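Local structure of odorant binding protein ASP5 (Apis mellifera, 3R72) at residues 19-25 with 46-51. The protein probably carries small hydrophobic odorant molecules in the honeybee antenna, enclosing them in an internal pocket of a mainly helical fold. Residues are numbered along the deposited sequence; the frame is centred on the assembly and turned at random.
Sequences CLQKIAI and CYTTCI
In the six-cysteine, mainly helical fold of the insect PBP/GOBP family, a disulfide ties the C-terminal end of helix 5-23 to helix 42-54. Residues 19-23 are helical; Ala24 leaves the helix with positive phi (65/44) and Ile25 is extended (-117/176). Residues 46-51 are helical throughout. The two short axes approach to 9.7 Å with N-to-C directions 133° apart, an oblique, roughly antiparallel crossing; in the register, Ile23 pairs with Tyr47 (CA-CA 6.2 Å) and Cys19 with Cys50 (CA-CA 6.0 Å).

Along 46-51, Cys46 comes first, its CB 4.3 Å from Ile23 CD1 while its sulfur bonds Cys101 on helix 100-114. Tyr47 (chi1 t, chi2 90°) reaches its ring toward helix 5-23: CE1 is 3.6 Å from Cys19 CB and 4.0 Å from Leu20 N, which lies at the ring edge; Ile25 CD1 sits 3.6 Å from Tyr47 CB. Its OH hydrogen-bonds the C-terminal carboxylate of Pro122. Ile23 CG1 packs 4.1 Å from Tyr47 CA and 4.4 Å from Cys50 CB. Cys50 (chi1 t) meets Cys19 (chi1 m), SG to SG 2.1 Å with chi3 -86°, a left-handed bridge. Ile51, whose side chain also nears a bound N-butyl-benzenesulfonamide, places CD1 3.7 Å from Cys19 SG.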
loop_
_atom_site.group_PDB
_atom_site.type_symbol
_atom_site.label_atom_id
_atom_site.label_comp_id
_atom_site.label_asym_id
_atom_site.label_seq_id
_atom_site.Cartn_x
_atom_site.Cartn_y
_atom_site.Cartn_z
ATOM N N CYS A 19 -7.807 -10.506 -0.374
ATOM C CA CYS A 19 -8.501 -9.304 -0.839
ATOM C C CYS A 19 -9.016 -9.424 -2.297
ATOM O O CYS A 19 -10.080 -8.882 -2.617
ATOM C CB CYS A 19 -7.607 -8.080 -0.626
ATOM S SG CYS A 19 -7.391 -7.581 1.113
ATOM N N LEU A 20 -8.274 -10.107 -3.177
ATOM C CA LEU A 20 -8.717 -10.288 -4.579
ATOM C C LEU A 20 -10.041 -11.020 -4.632
ATOM O O LEU A 20 -10.917 -10.703 -5.445
ATOM C CB LEU A 20 -7.714 -11.078 -5.428
ATOM C CG LEU A 20 -6.480 -10.394 -6.013
ATOM C CD1 LEU A 20 -5.613 -11.388 -6.764
ATOM C CD2 LEU A 20 -6.832 -9.203 -6.910
ATOM N N GLN A 21 -10.163 -12.031 -3.780
ATOM C CA GLN A 21 -11.355 -12.864 -3.699
ATOM C C GLN A 21 -12.529 -12.047 -3.154
ATOM O O GLN A 21 -13.630 -12.098 -3.694
ATOM C CB GLN A 21 -11.081 -14.075 -2.810
ATOM N N LYS A 22 -12.279 -11.290 -2.083
ATOM C CA LYS A 22 -13.310 -10.484 -1.415
ATOM C C LYS A 22 -13.848 -9.337 -2.296
ATOM O O LYS A 22 -15.063 -9.093 -2.375
ATOM C CB LYS A 22 -12.728 -9.923 -0.122
ATOM C CG LYS A 22 -13.593 -8.943 0.628
ATOM C CD LYS A 22 -12.989 -8.666 1.998
ATOM C CE LYS A 22 -13.867 -7.739 2.825
ATOM N NZ LYS A 22 -13.198 -7.359 4.104
ATOM N N ILE A 23 -12.925 -8.644 -2.955
ATOM C CA ILE A 23 -13.252 -7.502 -3.814
ATOM C C ILE A 23 -13.650 -7.892 -5.261
ATOM O O ILE A 23 -14.273 -7.090 -5.965
ATOM C CB ILE A 23 -12.087 -6.485 -3.794
ATOM C CG1 ILE A 23 -11.817 -5.993 -2.364
ATOM C CG2 ILE A 23 -12.376 -5.289 -4.703
ATOM C CD1 ILE A 23 -13.019 -5.378 -1.678
ATOM N N ALA A 24 -13.311 -9.095 -5.702
ATOM C CA ALA A 24 -13.744 -9.618 -7.006
ATOM C C ALA A 24 -13.189 -8.834 -8.208
ATOM O O ALA A 24 -13.887 -8.560 -9.191
ATOM C CB ALA A 24 -15.286 -9.754 -7.064
ATOM N N ILE A 25 -11.903 -8.519 -8.122
ATOM C CA ILE A 25 -11.149 -7.960 -9.231
ATOM C C ILE A 25 -10.056 -8.926 -9.615
ATOM O O ILE A 25 -9.864 -9.954 -8.964
ATOM C CB ILE A 25 -10.554 -6.568 -8.920
ATOM C CG1 ILE A 25 -9.640 -6.607 -7.694
ATOM C CG2 ILE A 25 -11.672 -5.566 -8.735
ATOM C CD1 ILE A 25 -8.819 -5.344 -7.494
ATOM N N CYS A 46 -10.961 0.043 -3.595
ATOM C CA CYS A 46 -11.332 -0.709 -2.393
ATOM C C CYS A 46 -10.387 -1.865 -2.087
ATOM O O CYS A 46 -10.214 -2.197 -0.916
ATOM C CB CYS A 46 -12.776 -1.174 -2.481
ATOM S SG CYS A 46 -13.985 0.216 -2.461
ATOM N N TYR A 47 -9.736 -2.427 -3.102
ATOM C CA TYR A 47 -8.679 -3.408 -2.861
ATOM C C TYR A 47 -7.566 -2.788 -2.011
ATOM O O TYR A 47 -7.064 -3.419 -1.078
ATOM C CB TYR A 47 -8.149 -3.981 -4.186
ATOM C CG TYR A 47 -6.915 -4.825 -4.022
ATOM C CD1 TYR A 47 -6.990 -6.196 -3.793
ATOM C CD2 TYR A 47 -5.662 -4.242 -4.056
ATOM C CE1 TYR A 47 -5.839 -6.950 -3.599
ATOM C CE2 TYR A 47 -4.515 -4.992 -3.870
ATOM C CZ TYR A 47 -4.613 -6.345 -3.646
ATOM O OH TYR A 47 -3.485 -7.104 -3.445
ATOM N N THR A 48 -7.164 -1.559 -2.331
ATOM C CA THR A 48 -6.116 -0.929 -1.542
ATOM C C THR A 48 -6.521 -0.772 -0.091
ATOM O O THR A 48 -5.701 -0.940 0.806
ATOM C CB THR A 48 -5.576 0.394 -2.134
ATOM O OG1 THR A 48 -6.540 1.450 -2.066
ATOM C CG2 THR A 48 -5.070 0.203 -3.559
ATOM N N THR A 49 -7.783 -0.436 0.146
ATOM C CA THR A 49 -8.268 -0.317 1.508
ATOM C C THR A 49 -8.262 -1.667 2.230
ATOM O O THR A 49 -7.917 -1.738 3.406
ATOM C CB THR A 49 -9.687 0.272 1.550
ATOM O OG1 THR A 49 -9.770 1.367 0.633
ATOM C CG2 THR A 49 -10.054 0.727 2.970
ATOM N N CYS A 50 -8.656 -2.719 1.526
ATOM C CA CYS A 50 -8.663 -4.057 2.085
ATOM C C CYS A 50 -7.263 -4.431 2.585
ATOM O O CYS A 50 -7.102 -4.908 3.721
ATOM C CB CYS A 50 -9.173 -5.059 1.035
ATOM S SG CYS A 50 -9.265 -6.788 1.567
ATOM N N ILE A 51 -6.250 -4.171 1.759
ATOM C CA ILE A 51 -4.881 -4.500 2.113
ATOM C C ILE A 51 -4.400 -3.640 3.281
ATOM O O ILE A 51 -3.807 -4.143 4.236
ATOM C CB ILE A 51 -3.945 -4.322 0.894
ATOM C CG1 ILE A 51 -4.239 -5.371 -0.180
ATOM C CG2 ILE A 51 -2.481 -4.356 1.294
ATOM C CD1 ILE A 51 -3.895 -6.812 0.187
#